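Regulation of enolase protein 1 (Saccharomyces cerevisiae, PDB 3O12) functions in the galactose metabolic pathway through the GAL83 protein and may control the level of the enolase ENO1. Local coordinates at residues R88-Y93 / A145-L150; G80-A85 / T153-V158; R61-G66 / N131-W136. All blocks are in the same frame, centred on the assembly; numbering follows the deposited sequence.

Contact 1: R88-Y93 / A145-L150; sequences RVQGSY and ARDFWL. With SO4 (sulfate ion), chain B.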
loop_
_atom_site.group_PDB
_atom_site.type_symbol
_atom_site.label_atom_id
_atom_site.label_comp_id
_atom_site.label_asym_id
_atom_site.label_seq_id
_atom_site.Cartn_x
_atom_site.Cartn_y
_atom_site.Cartn_z
ATOM N N ARG A 88 0.874 4.230 9.503
ATOM C CA ARG A 88 0.375 3.182 10.384
ATOM C C ARG A 88 -0.923 2.639 9.798
ATOM O O ARG A 88 -1.775 3.404 9.325
ATOM C CB ARG A 88 0.129 3.749 11.779
ATOM C CG ARG A 88 -0.218 2.704 12.833
ATOM C CD ARG A 88 -0.447 3.370 14.175
ATOM N NE ARG A 88 -0.672 2.387 15.231
ATOM C CZ ARG A 88 -0.864 2.716 16.504
ATOM N NH1 ARG A 88 -0.857 3.991 16.868
ATOM N NH2 ARG A 88 -1.057 1.770 17.413
ATOM N N VAL A 89 -1.075 1.321 9.840
ATOM C CA VAL A 89 -2.196 0.632 9.198
ATOM C C VAL A 89 -2.884 -0.241 10.231
ATOM O O VAL A 89 -2.264 -1.135 10.807
ATOM C CB VAL A 89 -1.717 -0.276 8.041
ATOM C CG1 VAL A 89 -2.908 -0.880 7.302
ATOM C CG2 VAL A 89 -0.845 0.502 7.077
ATOM N N GLN A 90 -4.159 0.035 10.479
ATOM C CA GLN A 90 -4.943 -0.738 11.434
ATOM C C GLN A 90 -6.187 -1.287 10.748
ATOM O O GLN A 90 -7.204 -0.609 10.646
ATOM C CB GLN A 90 -5.310 0.125 12.643
ATOM C CG GLN A 90 -4.091 0.547 13.444
ATOM C CD GLN A 90 -4.425 1.483 14.581
ATOM O OE1 GLN A 90 -4.370 1.100 15.758
ATOM N NE2 GLN A 90 -4.798 2.708 14.246
ATOM N N GLY A 91 -6.095 -2.521 10.280
ATOM C CA GLY A 91 -7.173 -3.129 9.527
ATOM C C GLY A 91 -7.833 -4.263 10.276
ATOM O O GLY A 91 -7.240 -4.864 11.174
ATOM N N SER A 92 -9.074 -4.548 9.898
ATOM C CA SER A 92 -9.836 -5.640 10.485
ATOM C C SER A 92 -10.014 -6.777 9.479
ATOM O O SER A 92 -11.110 -6.988 8.961
ATOM C CB SER A 92 -11.202 -5.123 10.931
ATOM O OG SER A 92 -11.069 -4.014 11.805
ATOM N N TYR A 93 -8.940 -7.513 9.206
ATOM C CA TYR A 93 -8.959 -8.529 8.154
ATOM C C TYR A 93 -9.773 -9.744 8.575
ATOM O O TYR A 93 -9.704 -10.168 9.728
ATOM C CB TYR A 93 -7.536 -8.943 7.778
ATOM C CG TYR A 93 -6.624 -7.752 7.634
ATOM C CD1 TYR A 93 -6.502 -7.087 6.419
ATOM C CD2 TYR A 93 -5.914 -7.266 8.728
ATOM C CE1 TYR A 93 -5.685 -5.982 6.298
ATOM C CE2 TYR A 93 -5.092 -6.168 8.612
ATOM C CZ TYR A 93 -4.981 -5.532 7.397
ATOM O OH TYR A 93 -4.172 -4.432 7.290
ATOM N N ALA A 145 -0.954 -8.444 12.688
ATOM C CA ALA A 145 -1.483 -8.033 11.393
ATOM C C ALA A 145 -2.412 -6.822 11.515
ATOM O O ALA A 145 -2.538 -6.041 10.574
ATOM C CB ALA A 145 -2.193 -9.194 10.714
ATOM N N ARG A 146 -3.046 -6.659 12.673
ATOM C CA ARG A 146 -4.043 -5.602 12.845
ATOM C C ARG A 146 -3.456 -4.240 13.221
ATOM O O ARG A 146 -4.191 -3.261 13.361
ATOM C CB ARG A 146 -5.123 -6.031 13.842
ATOM C CG ARG A 146 -5.999 -7.161 13.316
ATOM C CD ARG A 146 -6.848 -7.781 14.416
ATOM N NE ARG A 146 -7.873 -6.867 14.910
ATOM C CZ ARG A 146 -9.093 -6.763 14.390
ATOM N NH1 ARG A 146 -9.963 -5.906 14.908
ATOM N NH2 ARG A 146 -9.443 -7.515 13.354
ATOM N N ASP A 147 -2.137 -4.174 13.371
ATOM C CA ASP A 147 -1.490 -2.909 13.718
ATOM C C ASP A 147 -0.021 -2.959 13.334
ATOM O O ASP A 147 0.791 -3.589 14.015
ATOM C CB ASP A 147 -1.639 -2.647 15.214
ATOM C CG ASP A 147 -1.233 -1.242 15.620
ATOM O OD1 ASP A 147 -0.850 -0.432 14.752
ATOM O OD2 ASP A 147 -1.310 -0.937 16.835
ATOM N N PHE A 148 0.323 -2.318 12.221
ATOM C CA PHE A 148 1.708 -2.302 11.780
ATOM C C PHE A 148 2.006 -0.991 11.069
ATOM O O PHE A 148 1.086 -0.239 10.724
ATOM C CB PHE A 148 2.019 -3.494 10.853
ATOM C CG PHE A 148 1.269 -3.467 9.543
ATOM C CD1 PHE A 148 1.835 -2.887 8.407
ATOM C CD2 PHE A 148 -0.004 -4.013 9.439
ATOM C CE1 PHE A 148 1.148 -2.857 7.191
ATOM C CE2 PHE A 148 -0.701 -3.972 8.220
ATOM C CZ PHE A 148 -0.119 -3.394 7.101
ATOM N N TRP A 149 3.292 -0.719 10.873
ATOM C CA TRP A 149 3.743 0.442 10.118
ATOM C C TRP A 149 4.494 -0.010 8.877
ATOM O O TRP A 149 5.144 -1.068 8.861
ATOM C CB TRP A 149 4.696 1.319 10.943
ATOM C CG TRP A 149 4.067 2.086 12.085
ATOM C CD1 TRP A 149 3.710 3.402 12.083
ATOM C CD2 TRP A 149 3.760 1.585 13.391
ATOM N NE1 TRP A 149 3.190 3.751 13.307
ATOM C CE2 TRP A 149 3.206 2.653 14.128
ATOM C CE3 TRP A 149 3.889 0.336 14.004
ATOM C CZ2 TRP A 149 2.788 2.510 15.458
ATOM C CZ3 TRP A 149 3.470 0.191 15.328
ATOM C CH2 TRP A 149 2.925 1.276 16.036
ATOM N N LEU A 150 4.415 0.806 7.835
ATOM C CA LEU A 150 5.226 0.633 6.633
ATOM C C LEU A 150 6.033 1.875 6.374
ATOM O O LEU A 150 5.569 2.989 6.618
ATOM C CB LEU A 150 4.355 0.371 5.405
ATOM C CG LEU A 150 3.646 -0.976 5.424
ATOM C CD1 LEU A 150 2.497 -1.000 4.425
ATOM C CD2 LEU A 150 4.635 -2.134 5.166
HETATM S S SO4 B . -1.897 3.674 20.436
HETATM O O1 SO4 B . -0.812 2.701 20.348
HETATM O O2 SO4 B . -2.107 4.025 21.838
HETATM O O3 SO4 B . -1.546 4.875 19.681
HETATM O O4 SO4 B . -3.126 3.100 19.890
HETATM O O HOH W 1 -3.503 -3.585 10.103
HETATM O O HOH W 2 -5.525 -2.081 15.962
HETATM O O HOH W 3 -7.117 -2.867 13.955
#
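Arg88 runs along one face of the Trp149 indole and reaches the carboxylate of Asp147 with its guanidinium. Its CB starts 3.4 Å from Trp149 NE1. CG sits over the five-membered ring, a CH-pi contact 3.8 Å from the centroid. CD moves on to the six-membered ring, 3.6 Å from Trp149 CZ2. The chain is extended throughout, with CG anti to the backbone N (chi1 -172°), which keeps all three methylenes against the indole. At the tip, Arg88 NE donates to Asp147 OD1 at 2.9 Å. Arg88 NH2 donates to Asp147 OD2 at 2.8 Å. This is a side-on salt bridge to the syn lone pairs of both oxygens, and the two flat groups are nearly coplanar (15°). NH1 and NH2 also hold a sulfate ion, probably from the crystallisation liquor. Trp149 CZ2 and Gln90 OE1 lie over opposite faces of the guanidinium. Glu204 pairs with Arg88 NH1 and also accepts from Trp149 NE1, so it ties the two residues together.

On the other face of the sheet, Val89 CB packs over the Phe148 ring, 3.9 Å from its centroid. The backbones of Val89 and Phe148 form an antiparallel hydrogen-bonded pair. Past this pair, one water bridges Val89 O, Gly91 N, Tyr93 OH and Ala145 O.

Strand 83-91 lies between strands 148-155 and 199-208 of a seven-stranded antiparallel sheet. Val89, Phe148 and Tyr93 meet the second sheet, where Phe148 and Tyr93 touch Ile116 of strand 110-119 and Val89 touches Ala100 of strand 99-100.

Contact 2: G80-A85 / T153-V158; sequences GSAFTA and TVEKGV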
loop_
_atom_site.group_PDB
_atom_site.type_symbol
_atom_site.label_atom_id
_atom_site.label_comp_id
_atom_site.label_asym_id
_atom_site.label_seq_id
_atom_site.Cartn_x
_atom_site.Cartn_y
_atom_site.Cartn_z
ATOM N N GLY A 80 7.896 14.643 -4.975
ATOM C CA GLY A 80 8.904 14.969 -5.964
ATOM C C GLY A 80 9.609 13.717 -6.474
ATOM O O GLY A 80 9.042 12.620 -6.464
ATOM N N SER A 81 10.860 13.867 -6.898
ATOM C CA SER A 81 11.539 12.781 -7.611
ATOM C C SER A 81 12.159 11.726 -6.711
ATOM O O SER A 81 12.668 10.706 -7.200
ATOM C CB SER A 81 12.600 13.345 -8.555
ATOM O OG SER A 81 13.586 14.054 -7.834
ATOM N N ALA A 82 12.131 11.975 -5.411
ATOM C CA ALA A 82 12.613 11.029 -4.411
ATOM C C ALA A 82 11.881 11.311 -3.112
ATOM O O ALA A 82 11.546 12.466 -2.816
ATOM C CB ALA A 82 14.098 11.192 -4.210
ATOM N N PHE A 83 11.626 10.273 -2.324
ATOM C CA PHE A 83 10.884 10.461 -1.086
ATOM C C PHE A 83 11.041 9.288 -0.134
ATOM O O PHE A 83 11.422 8.198 -0.550
ATOM C CB PHE A 83 9.384 10.645 -1.389
ATOM C CG PHE A 83 8.710 9.391 -1.877
ATOM C CD1 PHE A 83 8.163 8.483 -0.986
ATOM C CD2 PHE A 83 8.653 9.106 -3.235
ATOM C CE1 PHE A 83 7.566 7.317 -1.438
ATOM C CE2 PHE A 83 8.052 7.951 -3.700
ATOM C CZ PHE A 83 7.515 7.048 -2.811
ATOM N N THR A 84 10.728 9.533 1.138
ATOM C CA THR A 84 10.453 8.489 2.115
ATOM C C THR A 84 9.073 8.764 2.712
ATOM O O THR A 84 8.767 9.900 3.111
ATOM C CB THR A 84 11.506 8.451 3.232
ATOM O OG1 THR A 84 12.770 8.068 2.677
ATOM C CG2 THR A 84 11.111 7.451 4.302
ATOM N N ALA A 85 8.231 7.741 2.743
ATOM C CA ALA A 85 6.879 7.837 3.267
ATOM C C ALA A 85 6.681 6.785 4.336
ATOM O O ALA A 85 7.250 5.684 4.261
ATOM C CB ALA A 85 5.854 7.649 2.139
ATOM N N THR A 153 10.842 4.001 0.644
ATOM C CA THR A 153 11.747 5.002 0.106
ATOM C C THR A 153 11.961 4.737 -1.373
ATOM O O THR A 153 12.243 3.601 -1.770
ATOM C CB THR A 153 13.097 4.965 0.826
ATOM O OG1 THR A 153 12.888 5.216 2.223
ATOM C CG2 THR A 153 14.043 6.009 0.262
ATOM N N VAL A 154 11.809 5.766 -2.195
ATOM C CA VAL A 154 12.154 5.681 -3.608
ATOM C C VAL A 154 13.147 6.779 -3.925
ATOM O O VAL A 154 12.889 7.958 -3.659
ATOM C CB VAL A 154 10.925 5.849 -4.525
ATOM C CG1 VAL A 154 11.374 5.912 -5.983
ATOM C CG2 VAL A 154 9.943 4.706 -4.319
ATOM N N GLU A 155 14.286 6.403 -4.490
ATOM C CA GLU A 155 15.331 7.354 -4.815
ATOM C C GLU A 155 16.257 6.709 -5.825
ATOM O O GLU A 155 16.605 5.526 -5.698
ATOM C CB GLU A 155 16.116 7.728 -3.555
ATOM C CG GLU A 155 17.188 8.785 -3.764
ATOM C CD GLU A 155 17.900 9.151 -2.465
ATOM O OE1 GLU A 155 17.913 8.317 -1.535
ATOM O OE2 GLU A 155 18.450 10.269 -2.385
ATOM N N LYS A 156 16.643 7.484 -6.832
ATOM C CA LYS A 156 17.593 7.033 -7.843
ATOM C C LYS A 156 17.233 5.666 -8.423
ATOM O O LYS A 156 18.104 4.808 -8.621
ATOM C CB LYS A 156 19.017 7.036 -7.283
ATOM C CG LYS A 156 19.525 8.427 -6.910
ATOM C CD LYS A 156 20.893 8.356 -6.239
ATOM C CE LYS A 156 20.829 7.552 -4.944
ATOM N NZ LYS A 156 22.144 7.486 -4.245
ATOM N N GLY A 157 15.951 5.472 -8.710
ATOM C CA GLY A 157 15.505 4.277 -9.414
ATOM C C GLY A 157 15.489 3.014 -8.577
ATOM O O GLY A 157 15.489 1.899 -9.116
ATOM N N VAL A 158 15.454 3.179 -7.257
ATOM C CA VAL A 158 15.398 2.044 -6.340
ATOM C C VAL A 158 14.304 2.280 -5.326
ATOM O O VAL A 158 14.190 3.379 -4.747
ATOM C CB VAL A 158 16.731 1.841 -5.580
ATOM C CG1 VAL A 158 16.612 0.707 -4.555
ATOM C CG2 VAL A 158 17.855 1.568 -6.551
HETATM O O HOH W 4 15.536 10.099 -7.357
#
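Phe83 and Val154 form an antiparallel hydrogen-bonded pair between adjacent strands of a beta sandwich. The bonds from Phe83 N to Val154 O and from Val154 N to Phe83 O are both 3.0 Å long. Their side chains share one face of the sheet and turn inward. Val154 CB lies 3.7 Å from Phe83 CE2, and Val154 CG2 lies equally close to Phe83 CZ. Phe83 CG sits between the backbone N and the carbonyl carbon (chi1 70°), and this brings the ring over beside Val154. Val186 of the facing sheet and Leu207 of strand 199-208 also touch the Phe83 side chain, while Tyr184 touches Val154. The pair therefore belongs to the apolar interior.

Thr153 points to the opposite face, beside Thr84, as a non-hydrogen-bonded pair. Thr84 OG1 and Thr153 OG1 hydrogen-bond to each other at 2.9 Å. Thr153 CG2 lies 3.4 Å from Thr84 OG1 and also near Phe83 O.

Beyond Glu155 the chain reverses in a type I' turn to Val158, which leads into strand 158-164. Across from it, Ser81 and Ala82 lead into strand 83-91. One water links the two segments here: it donates to Ser81 O and accepts from Lys156 N, each at 2.9 Å.

Contact 3: R61-G66 / N131-W136; sequences RETFYG and NGKSDW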
loop_
_atom_site.group_PDB
_atom_site.type_symbol
_atom_site.label_atom_id
_atom_site.label_comp_id
_atom_site.label_asym_id
_atom_site.label_seq_id
_atom_site.Cartn_x
_atom_site.Cartn_y
_atom_site.Cartn_z
ATOM N N ARG A 61 -1.722 -6.748 -12.518
ATOM C CA ARG A 61 -1.524 -6.650 -13.962
ATOM C C ARG A 61 -0.962 -7.933 -14.561
ATOM O O ARG A 61 0.230 -8.220 -14.438
ATOM C CB ARG A 61 -0.617 -5.471 -14.340
ATOM C CG ARG A 61 -1.361 -4.186 -14.621
ATOM C CD ARG A 61 -0.437 -3.111 -15.192
ATOM N NE ARG A 61 -0.169 -3.250 -16.623
ATOM C CZ ARG A 61 -0.985 -2.823 -17.585
ATOM N NH1 ARG A 61 -0.650 -2.980 -18.859
ATOM N NH2 ARG A 61 -2.142 -2.251 -17.279
ATOM N N GLU A 62 -1.863 -8.697 -15.187
ATOM C CA GLU A 62 -1.542 -9.753 -16.158
ATOM C C GLU A 62 -0.958 -11.062 -15.635
ATOM O O GLU A 62 -1.477 -12.139 -15.934
ATOM C CB GLU A 62 -0.647 -9.207 -17.279
ATOM C CG GLU A 62 -0.325 -10.229 -18.363
ATOM C CD GLU A 62 -1.572 -10.833 -18.998
ATOM O OE1 GLU A 62 -2.643 -10.189 -18.960
ATOM O OE2 GLU A 62 -1.476 -11.955 -19.540
ATOM N N THR A 63 0.134 -10.984 -14.887
ATOM C CA THR A 63 0.915 -12.178 -14.572
ATOM C C THR A 63 0.087 -13.364 -14.098
ATOM O O THR A 63 -0.635 -13.265 -13.103
ATOM C CB THR A 63 1.952 -11.845 -13.503
ATOM O OG1 THR A 63 2.653 -10.662 -13.908
ATOM C CG2 THR A 63 2.934 -12.989 -13.319
ATOM N N PHE A 64 0.221 -14.479 -14.822
ATOM C CA PHE A 64 -0.351 -15.785 -14.462
ATOM C C PHE A 64 -1.871 -15.861 -14.618
ATOM O O PHE A 64 -2.383 -16.704 -15.362
ATOM C CB PHE A 64 0.090 -16.201 -13.054
ATOM C CG PHE A 64 -0.320 -17.588 -12.672
ATOM C CD1 PHE A 64 0.263 -18.687 -13.279
ATOM C CD2 PHE A 64 -1.270 -17.791 -11.683
ATOM C CE1 PHE A 64 -0.105 -19.977 -12.915
ATOM C CE2 PHE A 64 -1.644 -19.073 -11.316
ATOM C CZ PHE A 64 -1.061 -20.163 -11.931
ATOM N N TYR A 65 -2.585 -14.963 -13.941
ATOM C CA TYR A 65 -4.047 -15.009 -13.928
ATOM C C TYR A 65 -4.687 -14.476 -15.208
ATOM O O TYR A 65 -5.844 -14.787 -15.504
ATOM C CB TYR A 65 -4.582 -14.278 -12.690
ATOM C CG TYR A 65 -4.088 -14.893 -11.401
ATOM C CD1 TYR A 65 -4.688 -16.033 -10.876
ATOM C CD2 TYR A 65 -3.012 -14.345 -10.717
ATOM C CE1 TYR A 65 -4.226 -16.609 -9.707
ATOM C CE2 TYR A 65 -2.549 -14.910 -9.538
ATOM C CZ TYR A 65 -3.161 -16.034 -9.041
ATOM O OH TYR A 65 -2.707 -16.611 -7.876
ATOM N N GLY A 66 -3.949 -13.666 -15.959
ATOM C CA GLY A 66 -4.421 -13.230 -17.260
ATOM C C GLY A 66 -5.516 -12.179 -17.213
ATOM O O GLY A 66 -6.295 -12.038 -18.157
ATOM N N ASN A 131 5.767 -3.514 -13.061
ATOM C CA ASN A 131 6.399 -2.728 -14.104
ATOM C C ASN A 131 5.975 -3.355 -15.405
ATOM O O ASN A 131 6.641 -4.264 -15.912
ATOM C CB ASN A 131 7.916 -2.742 -13.939
ATOM C CG ASN A 131 8.596 -1.674 -14.775
ATOM O OD1 ASN A 131 8.077 -1.256 -15.808
ATOM N ND2 ASN A 131 9.764 -1.230 -14.331
ATOM N N GLY A 132 4.835 -2.913 -15.919
ATOM C CA GLY A 132 4.201 -3.576 -17.041
ATOM C C GLY A 132 3.394 -4.757 -16.536
ATOM O O GLY A 132 2.191 -4.842 -16.776
ATOM N N LYS A 133 4.068 -5.667 -15.836
ATOM C CA LYS A 133 3.412 -6.832 -15.242
ATOM C C LYS A 133 3.746 -6.951 -13.755
ATOM O O LYS A 133 4.779 -6.440 -13.290
ATOM C CB LYS A 133 3.839 -8.104 -15.967
ATOM C CG LYS A 133 3.405 -8.178 -17.417
ATOM C CD LYS A 133 3.897 -9.497 -18.007
ATOM C CE LYS A 133 3.652 -9.608 -19.499
ATOM N NZ LYS A 133 4.298 -10.846 -20.028
ATOM N N SER A 134 2.873 -7.636 -13.013
ATOM C CA SER A 134 3.012 -7.785 -11.552
ATOM C C SER A 134 3.969 -8.901 -11.088
ATOM O O SER A 134 3.950 -10.015 -11.622
ATOM C CB SER A 134 1.639 -8.018 -10.913
ATOM O OG SER A 134 0.756 -6.924 -11.135
ATOM N N ASP A 135 4.776 -8.576 -10.074
ATOM C CA ASP A 135 5.711 -9.502 -9.417
ATOM C C ASP A 135 5.408 -9.510 -7.924
ATOM O O ASP A 135 5.681 -8.541 -7.197
ATOM C CB ASP A 135 7.160 -9.057 -9.681
ATOM C CG ASP A 135 8.198 -9.889 -8.931
ATOM O OD1 ASP A 135 7.852 -10.702 -8.028
ATOM O OD2 ASP A 135 9.400 -9.715 -9.249
ATOM N N TRP A 136 4.828 -10.612 -7.474
ATOM C CA TRP A 136 4.252 -10.753 -6.147
ATOM C C TRP A 136 5.132 -11.621 -5.265
ATOM O O TRP A 136 5.515 -12.721 -5.651
ATOM C CB TRP A 136 2.882 -11.410 -6.337
ATOM C CG TRP A 136 2.065 -11.726 -5.123
ATOM C CD1 TRP A 136 2.073 -11.086 -3.911
ATOM C CD2 TRP A 136 1.053 -12.731 -5.041
ATOM N NE1 TRP A 136 1.138 -11.655 -3.072
ATOM C CE2 TRP A 136 0.503 -12.670 -3.742
ATOM C CE3 TRP A 136 0.557 -13.679 -5.945
ATOM C CZ2 TRP A 136 -0.512 -13.527 -3.325
ATOM C CZ3 TRP A 136 -0.448 -14.532 -5.526
ATOM C CH2 TRP A 136 -0.973 -14.446 -4.228
#
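Arg61 bonds to the 131-136 segment through both its backbone and its side chain. Arg61 N donates to the hydroxyl Ser134 OG at 2.8 Å, and Ser134 N returns a bond to Arg61 O at 3.1 Å. Ser134 OG is also bonded to Thr130 OG1, which helps fix its rotation. The arginine side chain bends at chi3 (80°) and brings NE to Gly132 O, 2.9 Å away. The carbonyl oxygen lies close to the guanidinium plane, but the donor is tilted 29° from the carbonyl plane.

Glu62 lies alongside Lys133, with Glu62 CG 4.2 Å from Lys133 CE. This is a contact of the aliphatic parts; the charged ends stay apart. The backbone turns sharply at Glu62, and Thr63 N bonds back to Arg61 O, so that oxygen accepts twice. Thr63 OG1 then donates to Ser134 O at 2.7 Å, in the carbonyl plane and on a lone pair. Phe64 makes a second tight turn, closed by Tyr65 N to Thr63 O. Tyr65 reaches the edge of the Trp136 ring, with its OH 3.9 Å from Trp136 CZ3. Trp136 NE1 is hydrogen-bonded to Ser126 OG. Gly66 N closes the loop back on Glu62 O.

The contact joins the loop after strand 59-61 to the turn of the hairpin formed by strands 122-131 and 134-140, at the surface. The backbone angles at Glu62, Phe64 and Gly132 are those of classic gamma turns, though the closing bond round Gly132 is weak.

Overall arrangement
Contacts 1 and 2 join the same two strands, 83-91 and 148-155, near opposite ends, with centres about 23 Å apart. Both are partly buried. Each has an apolar face inside the sandwich and a polar face turned the other way. That polar face is charged in contact 1, where it holds a salt bridge and a sulfate; in contact 2 the bond on that side joins two threonine hydroxyls. Contact 3 is a surface contact. It belongs to the other sheet and lies across the chain's centre from contact 1. It pairs no strands: a loop meets a hairpin turn, mainly by backbone and side-chain hydrogen bonds. Strand 134-140 leads in sequence to strand 148-155, linking contact 3 to the other two.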